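Local coordinates for protein TetR family transcriptional regulator (Mycobacterium smegmatis, PDB 5XS9) that probably binds operator DNA as a dimeric TetR-type regulator and so controls transcription of biotin-related genes in this mycobacterium, at residues V136-R150 / R168-L181. Numbering follows the deposited sequence.
Sequences VIYYVLGFTVDEQSR and RDGTRQFRFGLQLL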
loop_
_atom_site.group_PDB
_atom_site.type_symbol
_atom_site.label_atom_id
_atom_site.label_comp_id
_atom_site.label_asym_id
_atom_site.label_seq_id
_atom_site.Cartn_x
_atom_site.Cartn_y
_atom_site.Cartn_z
ATOM N N VAL A 136 -7.313 7.609 -6.211
ATOM C CA VAL A 136 -8.310 6.761 -5.558
ATOM C C VAL A 136 -7.793 5.353 -5.411
ATOM O O VAL A 136 -7.877 4.782 -4.302
ATOM C CB VAL A 136 -9.621 6.795 -6.336
ATOM C CG1 VAL A 136 -10.704 5.835 -5.744
ATOM C CG2 VAL A 136 -10.153 8.247 -6.440
ATOM N N ILE A 137 -7.166 4.801 -6.466
ATOM C CA ILE A 137 -6.669 3.437 -6.340
ATOM C C ILE A 137 -5.600 3.334 -5.279
ATOM O O ILE A 137 -5.559 2.324 -4.550
ATOM C CB ILE A 137 -6.162 2.876 -7.701
ATOM C CG1 ILE A 137 -7.327 2.651 -8.613
ATOM C CG2 ILE A 137 -5.407 1.589 -7.541
ATOM C CD1 ILE A 137 -8.364 1.691 -8.078
ATOM N N TYR A 138 -4.655 4.293 -5.269
ATOM C CA TYR A 138 -3.621 4.231 -4.290
ATOM C C TYR A 138 -4.176 4.265 -2.882
ATOM O O TYR A 138 -3.661 3.561 -1.997
ATOM C CB TYR A 138 -2.592 5.323 -4.486
ATOM C CG TYR A 138 -1.835 5.229 -5.770
ATOM C CD1 TYR A 138 -1.328 4.033 -6.215
ATOM C CD2 TYR A 138 -1.557 6.383 -6.519
ATOM C CE1 TYR A 138 -0.655 3.978 -7.401
ATOM C CE2 TYR A 138 -0.824 6.337 -7.677
ATOM C CZ TYR A 138 -0.351 5.142 -8.097
ATOM O OH TYR A 138 0.365 5.039 -9.292
ATOM N N TYR A 139 -5.166 5.084 -2.658
ATOM C CA TYR A 139 -5.832 5.054 -1.358
ATOM C C TYR A 139 -6.411 3.654 -1.008
ATOM O O TYR A 139 -6.209 3.116 0.110
ATOM C CB TYR A 139 -6.910 6.118 -1.241
ATOM C CG TYR A 139 -7.884 5.872 -0.098
ATOM C CD1 TYR A 139 -7.482 5.991 1.213
ATOM C CD2 TYR A 139 -9.162 5.355 -0.328
ATOM C CE1 TYR A 139 -8.352 5.745 2.262
ATOM C CE2 TYR A 139 -10.017 5.057 0.722
ATOM C CZ TYR A 139 -9.617 5.255 2.033
ATOM O OH TYR A 139 -10.470 5.021 3.139
ATOM N N VAL A 140 -7.106 3.083 -1.958
ATOM C CA VAL A 140 -7.810 1.811 -1.699
ATOM C C VAL A 140 -6.772 0.698 -1.456
ATOM O O VAL A 140 -6.890 -0.127 -0.550
ATOM C CB VAL A 140 -8.696 1.390 -2.869
ATOM C CG1 VAL A 140 -9.191 -0.073 -2.649
ATOM C CG2 VAL A 140 -9.818 2.350 -3.056
ATOM N N LEU A 141 -5.714 0.693 -2.234
ATOM C CA LEU A 141 -4.655 -0.253 -2.003
ATOM C C LEU A 141 -3.848 -0.081 -0.723
ATOM O O LEU A 141 -3.531 -1.079 -0.038
ATOM C CB LEU A 141 -3.715 -0.371 -3.250
ATOM C CG LEU A 141 -4.343 -0.781 -4.557
ATOM C CD1 LEU A 141 -3.276 -0.569 -5.645
ATOM C CD2 LEU A 141 -4.852 -2.188 -4.494
ATOM N N GLY A 142 -3.494 1.138 -0.365
ATOM C CA GLY A 142 -2.785 1.390 0.911
ATOM C C GLY A 142 -3.683 1.014 2.102
ATOM O O GLY A 142 -3.263 0.349 3.061
ATOM N N PHE A 143 -4.924 1.412 2.016
ATOM C CA PHE A 143 -5.901 1.117 3.084
ATOM C C PHE A 143 -6.006 -0.375 3.283
ATOM O O PHE A 143 -5.878 -0.862 4.394
ATOM C CB PHE A 143 -7.261 1.694 2.770
ATOM C CG PHE A 143 -8.304 1.453 3.835
ATOM C CD1 PHE A 143 -8.594 2.457 4.749
ATOM C CD2 PHE A 143 -8.922 0.241 3.952
ATOM C CE1 PHE A 143 -9.522 2.303 5.737
ATOM C CE2 PHE A 143 -9.882 0.041 4.974
ATOM C CZ PHE A 143 -10.201 1.090 5.835
ATOM N N THR A 144 -6.182 -1.086 2.203
ATOM C CA THR A 144 -6.513 -2.511 2.240
ATOM C C THR A 144 -5.284 -3.399 2.490
ATOM O O THR A 144 -5.420 -4.377 3.202
ATOM C CB THR A 144 -7.277 -2.968 0.994
ATOM O OG1 THR A 144 -8.395 -2.073 0.739
ATOM C CG2 THR A 144 -7.789 -4.333 1.210
ATOM N N VAL A 145 -4.082 -3.040 1.996
ATOM C CA VAL A 145 -2.890 -3.701 2.422
ATOM C C VAL A 145 -2.736 -3.580 3.935
ATOM O O VAL A 145 -2.375 -4.546 4.597
ATOM C CB VAL A 145 -1.611 -3.142 1.690
ATOM C CG1 VAL A 145 -0.351 -3.723 2.306
ATOM C CG2 VAL A 145 -1.663 -3.460 0.180
ATOM N N ASP A 146 -2.950 -2.397 4.488
ATOM C CA ASP A 146 -2.753 -2.179 5.893
ATOM C C ASP A 146 -3.793 -2.997 6.703
ATOM O O ASP A 146 -3.441 -3.705 7.662
ATOM C CB ASP A 146 -2.910 -0.707 6.177
ATOM C CG ASP A 146 -2.767 -0.351 7.669
ATOM O OD1 ASP A 146 -1.667 -0.165 8.133
ATOM O OD2 ASP A 146 -3.774 -0.225 8.371
ATOM N N GLU A 147 -5.045 -2.943 6.263
ATOM C CA GLU A 147 -6.167 -3.672 6.925
ATOM C C GLU A 147 -5.947 -5.203 6.957
ATOM O O GLU A 147 -6.061 -5.872 7.973
ATOM C CB GLU A 147 -7.472 -3.303 6.232
ATOM C CG GLU A 147 -8.711 -4.035 6.727
ATOM C CD GLU A 147 -9.947 -3.642 5.930
ATOM O OE1 GLU A 147 -9.872 -3.326 4.713
ATOM O OE2 GLU A 147 -10.996 -3.664 6.535
ATOM N N GLN A 148 -5.546 -5.742 5.847
ATOM C CA GLN A 148 -5.356 -7.165 5.696
ATOM C C GLN A 148 -4.098 -7.669 6.382
ATOM O O GLN A 148 -4.116 -8.751 6.985
ATOM C CB GLN A 148 -5.443 -7.463 4.206
ATOM C CG GLN A 148 -5.358 -8.876 3.779
ATOM C CD GLN A 148 -5.754 -9.001 2.324
ATOM O OE1 GLN A 148 -5.150 -8.366 1.429
ATOM N NE2 GLN A 148 -6.750 -9.829 2.066
ATOM N N SER A 149 -3.008 -6.895 6.386
ATOM C CA SER A 149 -1.935 -7.260 7.205
ATOM C C SER A 149 -2.356 -7.353 8.670
ATOM O O SER A 149 -1.942 -8.268 9.359
ATOM C CB SER A 149 -0.801 -6.233 7.202
ATOM O OG SER A 149 -0.439 -6.109 5.886
ATOM N N ARG A 150 -3.031 -6.352 9.161
ATOM C CA ARG A 150 -3.481 -6.380 10.544
ATOM C C ARG A 150 -4.415 -7.547 10.873
ATOM O O ARG A 150 -4.229 -8.188 11.876
ATOM C CB ARG A 150 -4.076 -5.055 10.945
ATOM C CG ARG A 150 -2.998 -3.974 10.974
ATOM C CD ARG A 150 -3.474 -2.671 11.599
ATOM N NE ARG A 150 -4.086 -1.809 10.654
ATOM C CZ ARG A 150 -5.415 -1.653 10.493
ATOM N NH1 ARG A 150 -6.308 -2.287 11.284
ATOM N NH2 ARG A 150 -5.873 -0.854 9.503
ATOM N N ARG A 168 -12.777 -2.623 15.651
ATOM C CA ARG A 168 -12.360 -2.132 14.320
ATOM C C ARG A 168 -13.531 -2.181 13.272
ATOM O O ARG A 168 -13.918 -3.241 12.783
ATOM C CB ARG A 168 -11.130 -2.928 13.840
ATOM C CG ARG A 168 -10.466 -2.426 12.564
ATOM C CD ARG A 168 -9.866 -1.025 12.696
ATOM N NE ARG A 168 -9.180 -0.700 11.450
ATOM C CZ ARG A 168 -9.762 -0.213 10.357
ATOM N NH1 ARG A 168 -11.041 0.104 10.369
ATOM N NH2 ARG A 168 -9.060 0.005 9.245
ATOM N N ASP A 169 -14.051 -1.013 12.921
ATOM C CA ASP A 169 -15.079 -0.868 11.896
ATOM C C ASP A 169 -14.382 -0.473 10.592
ATOM O O ASP A 169 -14.426 0.718 10.226
ATOM C CB ASP A 169 -16.043 0.233 12.295
ATOM C CG ASP A 169 -17.381 0.173 11.518
ATOM O OD1 ASP A 169 -17.424 -0.372 10.373
ATOM O OD2 ASP A 169 -18.414 0.679 12.086
ATOM N N GLY A 170 -13.754 -1.470 9.946
ATOM C CA GLY A 170 -13.075 -1.348 8.655
ATOM C C GLY A 170 -13.839 -0.510 7.651
ATOM O O GLY A 170 -13.359 0.472 7.090
ATOM N N THR A 171 -15.084 -0.873 7.521
ATOM C CA THR A 171 -15.934 -0.324 6.525
ATOM C C THR A 171 -16.258 1.110 6.699
ATOM O O THR A 171 -16.211 1.874 5.746
ATOM C CB THR A 171 -17.159 -1.200 6.473
ATOM O OG1 THR A 171 -16.670 -2.419 5.963
ATOM C CG2 THR A 171 -18.191 -0.621 5.560
ATOM N N ARG A 172 -16.509 1.512 7.938
ATOM C CA ARG A 172 -16.817 2.908 8.170
ATOM C C ARG A 172 -15.547 3.776 7.913
ATOM O O ARG A 172 -15.638 4.861 7.374
ATOM C CB ARG A 172 -17.272 3.117 9.582
ATOM C CG ARG A 172 -17.426 4.574 9.974
ATOM C CD ARG A 172 -18.202 4.706 11.266
ATOM N NE ARG A 172 -18.268 6.092 11.721
ATOM C CZ ARG A 172 -19.379 6.741 12.093
ATOM N NH1 ARG A 172 -20.590 6.155 12.084
ATOM N NH2 ARG A 172 -19.285 8.007 12.494
ATOM N N GLN A 173 -14.392 3.255 8.309
ATOM C CA GLN A 173 -13.120 4.001 8.110
ATOM C C GLN A 173 -12.848 4.131 6.586
ATOM O O GLN A 173 -12.422 5.164 6.094
ATOM C CB GLN A 173 -11.977 3.186 8.720
ATOM C CG GLN A 173 -12.085 2.980 10.222
ATOM C CD GLN A 173 -11.937 4.292 10.888
ATOM O OE1 GLN A 173 -10.970 4.997 10.627
ATOM N NE2 GLN A 173 -12.868 4.636 11.735
ATOM N N PHE A 174 -13.101 3.033 5.864
ATOM C CA PHE A 174 -12.892 3.007 4.433
ATOM C C PHE A 174 -13.733 4.055 3.730
ATOM O O PHE A 174 -13.212 4.838 2.910
ATOM C CB PHE A 174 -13.145 1.574 3.895
ATOM C CG PHE A 174 -12.862 1.419 2.429
ATOM C CD1 PHE A 174 -11.552 1.622 1.926
ATOM C CD2 PHE A 174 -13.908 1.151 1.513
ATOM C CE1 PHE A 174 -11.284 1.472 0.565
ATOM C CE2 PHE A 174 -13.646 0.982 0.142
ATOM C CZ PHE A 174 -12.344 1.162 -0.347
ATOM N N ARG A 175 -14.998 4.126 4.107
ATOM C CA ARG A 175 -15.979 5.059 3.597
ATOM C C ARG A 175 -15.606 6.495 3.877
ATOM O O ARG A 175 -15.806 7.387 3.062
ATOM C CB ARG A 175 -17.408 4.745 4.181
ATOM C CG ARG A 175 -18.434 5.815 3.804
ATOM C CD ARG A 175 -19.901 5.438 4.065
ATOM N NE ARG A 175 -20.162 5.687 5.483
ATOM C CZ ARG A 175 -20.202 4.760 6.413
ATOM N NH1 ARG A 175 -20.071 3.482 6.069
ATOM N NH2 ARG A 175 -20.401 5.110 7.697
ATOM N N PHE A 176 -15.022 6.732 5.015
ATOM C CA PHE A 176 -14.683 8.101 5.406
ATOM C C PHE A 176 -13.564 8.625 4.449
ATOM O O PHE A 176 -13.692 9.716 3.945
ATOM C CB PHE A 176 -14.140 8.170 6.852
ATOM C CG PHE A 176 -13.784 9.546 7.274
ATOM C CD1 PHE A 176 -14.734 10.368 7.851
ATOM C CD2 PHE A 176 -12.497 10.066 7.011
ATOM C CE1 PHE A 176 -14.431 11.676 8.163
ATOM C CE2 PHE A 176 -12.208 11.357 7.359
ATOM C CZ PHE A 176 -13.163 12.169 7.901
ATOM N N GLY A 177 -12.578 7.801 4.146
ATOM C CA GLY A 177 -11.466 8.201 3.235
ATOM C C GLY A 177 -11.962 8.351 1.818
ATOM O O GLY A 177 -11.574 9.255 1.113
ATOM N N LEU A 178 -12.826 7.459 1.383
ATOM C CA LEU A 178 -13.444 7.587 0.091
ATOM C C LEU A 178 -14.241 8.887 -0.051
ATOM O O LEU A 178 -14.181 9.608 -1.053
ATOM C CB LEU A 178 -14.401 6.429 -0.188
ATOM C CG LEU A 178 -13.832 5.118 -0.702
ATOM C CD1 LEU A 178 -14.974 4.228 -1.191
ATOM C CD2 LEU A 178 -12.877 5.376 -1.859
ATOM N N GLN A 179 -14.962 9.224 0.970
ATOM C CA GLN A 179 -15.663 10.484 0.972
ATOM C C GLN A 179 -14.801 11.724 0.902
ATOM O O GLN A 179 -15.184 12.699 0.258
ATOM C CB GLN A 179 -16.639 10.565 2.162
ATOM C CG GLN A 179 -17.665 11.677 2.076
ATOM C CD GLN A 179 -18.541 11.628 0.794
ATOM O OE1 GLN A 179 -18.992 10.566 0.347
ATOM N NE2 GLN A 179 -18.726 12.788 0.173
ATOM N N LEU A 180 -13.675 11.742 1.572
ATOM C CA LEU A 180 -12.716 12.824 1.416
ATOM C C LEU A 180 -12.259 12.931 -0.007
ATOM O O LEU A 180 -12.157 14.038 -0.517
ATOM C CB LEU A 180 -11.429 12.624 2.224
ATOM C CG LEU A 180 -11.459 12.852 3.717
ATOM C CD1 LEU A 180 -10.077 12.550 4.272
ATOM C CD2 LEU A 180 -11.839 14.289 4.029
ATOM N N LEU A 181 -11.957 11.787 -0.639
ATOM C CA LEU A 181 -11.570 11.843 -2.033
ATOM C C LEU A 181 -12.659 12.373 -2.947
ATOM O O LEU A 181 -12.396 13.132 -3.840
ATOM C CB LEU A 181 -11.142 10.454 -2.509
ATOM C CG LEU A 181 -9.801 10.010 -1.966
ATOM C CD1 LEU A 181 -9.683 8.535 -2.257
ATOM C CD2 LEU A 181 -8.712 10.831 -2.647
HETATM O O HOH W 1 -6.711 0.015 6.961
#
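The F143 ring takes the edge of F174 on one face, with CD1 of F174 3.6 Å from CD2 of F143; over the centre of the opposite face sits water 1, and at the rim, in the ring plane, lies CB of Q173. This edge-to-face pair, tilted, with planes at 58°, belongs to an aromatic cluster with Y139, whose ring runs nearly parallel to F174 but is slid so far along that the two barely overlap. Together they join helices 129-155 and 170-186, an antiparallel pair in the C-terminal domain of a TetR-type fold, and F143 also meets Y138 of the second subunit, so the cluster borders the dimer interface. Y139 is a knob in the hole made by F174, G177, L178 and L181. With CG anti to the backbone N (chi1 163°), the ring of Y139 points into that hole: CD1 of L181 lies 3.8 Å from CD2 of Y139, and OH of Y139 passes 3.3 Å from CA of G177. V140 CG2 adds an apolar contact at the edge of F174. Farther along, the guanidinium groups of R150 and R168 lie nearly coplanar; D146 forms a salt bridge with R150, which probably eases the closeness of the two arginines, though R168 is poorly ordered. The carboxylate of E147 forms a salt bridge with R83 of helix 71-87. OH of Y139 donates to O of F174 at 2.8 Å, meeting the carbonyl at a C=O...donor angle of 114°, and the same oxygen also accepts the helical N-H of L178.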